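Local coordinates for protein Isomerase/lactonizing enzyme (Agrobacterium fabrum str. C58, PDB 2NQL) that is an isomerase/lactonizing enzyme of the mandelate racemase/muconate lactonizing enzyme family in the enolase superfamily and holds a sodium ion, at residues 12-17 with 49-54. Numbering follows the deposited sequence.
Sequences TLTQPR and FDRSVL
Arg17 kinks at chi2 (-136°) and again at chi3 (51°), while Asp50 sets its CG beside its own backbone N, anti to the carbonyl carbon; the two side chains thus cross at about a right angle. Arg17 NE meets Asp50 OD1 at 2.9 Å in a salt bridge whose hydrogen bond is weak because it is bent, 123° at the hydrogen. Asp50 OD2 accepts a proton from one water, while a second water lies within hydrogen-bonding distance of both OD2 and Pro16 O. Pro16, lacking an N-H, suits the place where the strand ends. Before it the antiparallel pairing is regular: Leu13 and Ser52 form one hydrogen-bonded pair, Gln15 and Asp50 the next, where Asp50 N reaches Gln15 O at 2.7 Å, nearly along the C=O axis. On the face bearing Thr14 and Arg51, these side chains run alongside each other, Thr14 OG1 lying 3.3 Å from Arg51 CD, and a water joins that hydroxyl to Arg51 NH1. Phe49 CE1 lies 3.3 Å above the plane of the Arg51 guanidinium, over its centre, a van der Waals contact covering that face; Gly71 O and Ile72 O bind Arg51 NE and NH2. Strands 5-15 and 50-59 are the central pair of the N-terminal domain's antiparallel sheet, flanked by 386-387 and 64-70; helix 75-90 packs against Thr12 and Val53, and helix 379-384 against Leu13.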
loop_
_atom_site.group_PDB
_atom_site.type_symbol
_atom_site.label_atom_id
_atom_site.label_comp_id
_atom_site.label_asym_id
_atom_site.label_seq_id
_atom_site.Cartn_x
_atom_site.Cartn_y
_atom_site.Cartn_z
ATOM N N THR A 12 0.669 15.866 -14.641
ATOM C CA THR A 12 -0.644 15.242 -14.837
ATOM C C THR A 12 -1.185 15.615 -16.216
ATOM O O THR A 12 -0.848 16.659 -16.777
ATOM C CB THR A 12 -1.674 15.673 -13.782
ATOM O OG1 THR A 12 -1.701 17.104 -13.705
ATOM C CG2 THR A 12 -1.281 15.078 -12.424
ATOM N N LEU A 13 -1.983 14.715 -16.753
ATOM C CA LEU A 13 -2.830 15.011 -17.928
ATOM C C LEU A 13 -4.262 14.770 -17.481
ATOM O O LEU A 13 -4.612 13.660 -17.085
ATOM C CB LEU A 13 -2.430 14.093 -19.093
ATOM C CG LEU A 13 -3.308 14.107 -20.373
ATOM C CD1 LEU A 13 -3.538 15.526 -20.814
ATOM C CD2 LEU A 13 -2.638 13.303 -21.511
ATOM N N THR A 14 -5.074 15.821 -17.536
ATOM C CA THR A 14 -6.453 15.764 -17.076
ATOM C C THR A 14 -7.324 16.175 -18.253
ATOM O O THR A 14 -7.047 17.183 -18.896
ATOM C CB THR A 14 -6.722 16.771 -15.922
ATOM O OG1 THR A 14 -5.719 16.617 -14.909
ATOM C CG2 THR A 14 -8.086 16.515 -15.286
ATOM N N GLN A 15 -8.351 15.376 -18.533
ATOM C CA GLN A 15 -9.325 15.692 -19.581
ATOM C C GLN A 15 -10.723 15.267 -19.143
ATOM O O GLN A 15 -10.884 14.337 -18.323
ATOM C CB GLN A 15 -8.984 14.940 -20.867
ATOM C CG GLN A 15 -7.682 15.392 -21.560
ATOM C CD GLN A 15 -7.730 15.148 -23.038
ATOM O OE1 GLN A 15 -7.602 14.012 -23.495
ATOM N NE2 GLN A 15 -7.948 16.198 -23.796
ATOM N N PRO A 16 -11.753 15.904 -19.737
ATOM C CA PRO A 16 -13.134 15.420 -19.515
ATOM C C PRO A 16 -13.301 13.963 -19.917
ATOM O O PRO A 16 -12.666 13.507 -20.867
ATOM C CB PRO A 16 -13.961 16.308 -20.465
ATOM C CG PRO A 16 -13.176 17.562 -20.605
ATOM C CD PRO A 16 -11.724 17.077 -20.646
ATOM N N ARG A 17 -14.136 13.227 -19.184
ATOM C CA ARG A 17 -14.511 11.853 -19.556
ATOM C C ARG A 17 -15.346 11.954 -20.846
ATOM O O ARG A 17 -16.099 12.923 -21.032
ATOM C CB ARG A 17 -15.369 11.203 -18.467
ATOM C CG ARG A 17 -14.760 11.241 -17.046
ATOM C CD ARG A 17 -14.904 9.895 -16.336
ATOM N NE ARG A 17 -14.396 8.863 -17.229
ATOM C CZ ARG A 17 -14.652 7.568 -17.166
ATOM N NH1 ARG A 17 -14.128 6.767 -18.092
ATOM N NH2 ARG A 17 -15.396 7.070 -16.194
ATOM N N PHE A 49 -13.697 12.993 -14.232
ATOM C CA PHE A 49 -12.697 13.460 -15.208
ATOM C C PHE A 49 -11.745 12.269 -15.413
ATOM O O PHE A 49 -11.760 11.309 -14.614
ATOM C CB PHE A 49 -11.919 14.689 -14.705
ATOM C CG PHE A 49 -11.438 14.537 -13.296
ATOM C CD1 PHE A 49 -10.285 13.781 -13.035
ATOM C CD2 PHE A 49 -12.162 15.084 -12.224
ATOM C CE1 PHE A 49 -9.850 13.570 -11.708
ATOM C CE2 PHE A 49 -11.735 14.893 -10.894
ATOM C CZ PHE A 49 -10.579 14.133 -10.640
ATOM N N ASP A 50 -10.946 12.328 -16.469
ATOM C CA ASP A 50 -9.893 11.329 -16.696
ATOM C C ASP A 50 -8.597 12.013 -16.309
ATOM O O ASP A 50 -8.420 13.202 -16.584
ATOM C CB ASP A 50 -9.814 10.939 -18.158
ATOM C CG ASP A 50 -10.889 9.942 -18.570
ATOM O OD1 ASP A 50 -11.618 9.400 -17.708
ATOM O OD2 ASP A 50 -10.997 9.702 -19.790
ATOM N N ARG A 51 -7.698 11.286 -15.649
ATOM C CA ARG A 51 -6.427 11.914 -15.213
ATOM C C ARG A 51 -5.397 10.815 -15.012
ATOM O O ARG A 51 -5.727 9.744 -14.510
ATOM C CB ARG A 51 -6.621 12.694 -13.893
ATOM C CG ARG A 51 -5.389 13.535 -13.461
ATOM C CD ARG A 51 -5.770 14.525 -12.354
ATOM N NE ARG A 51 -6.365 13.900 -11.181
ATOM C CZ ARG A 51 -7.028 14.580 -10.244
ATOM N NH1 ARG A 51 -7.213 15.907 -10.357
ATOM N NH2 ARG A 51 -7.531 13.923 -9.220
ATOM N N SER A 52 -4.163 11.073 -15.413
ATOM C CA SER A 52 -3.097 10.131 -15.088
ATOM C C SER A 52 -1.848 10.942 -14.794
ATOM O O SER A 52 -1.788 12.146 -15.084
ATOM C CB SER A 52 -2.840 9.159 -16.249
ATOM O OG SER A 52 -2.456 9.849 -17.417
ATOM N N VAL A 53 -0.850 10.273 -14.222
ATOM C CA VAL A 53 0.424 10.931 -13.929
ATOM C C VAL A 53 1.442 10.478 -14.946
ATOM O O VAL A 53 1.607 9.276 -15.139
ATOM C CB VAL A 53 0.936 10.563 -12.492
ATOM C CG1 VAL A 53 2.446 10.972 -12.316
ATOM C CG2 VAL A 53 0.062 11.252 -11.433
ATOM N N LEU A 54 2.126 11.429 -15.573
ATOM C CA LEU A 54 3.158 11.127 -16.566
ATOM C C LEU A 54 4.529 11.510 -16.021
ATOM O O LEU A 54 4.654 12.517 -15.309
ATOM C CB LEU A 54 2.897 11.932 -17.850
ATOM C CG LEU A 54 1.740 11.391 -18.701
ATOM C CD1 LEU A 54 1.266 12.483 -19.650
ATOM C CD2 LEU A 54 2.254 10.205 -19.492
HETATM O O HOH W 1 -4.522 11.031 -18.803
HETATM O O HOH W 2 -6.285 17.798 -12.372
HETATM O O HOH W 3 -10.626 11.717 -21.592
HETATM O O HOH W 4 -13.300 8.739 -20.766
#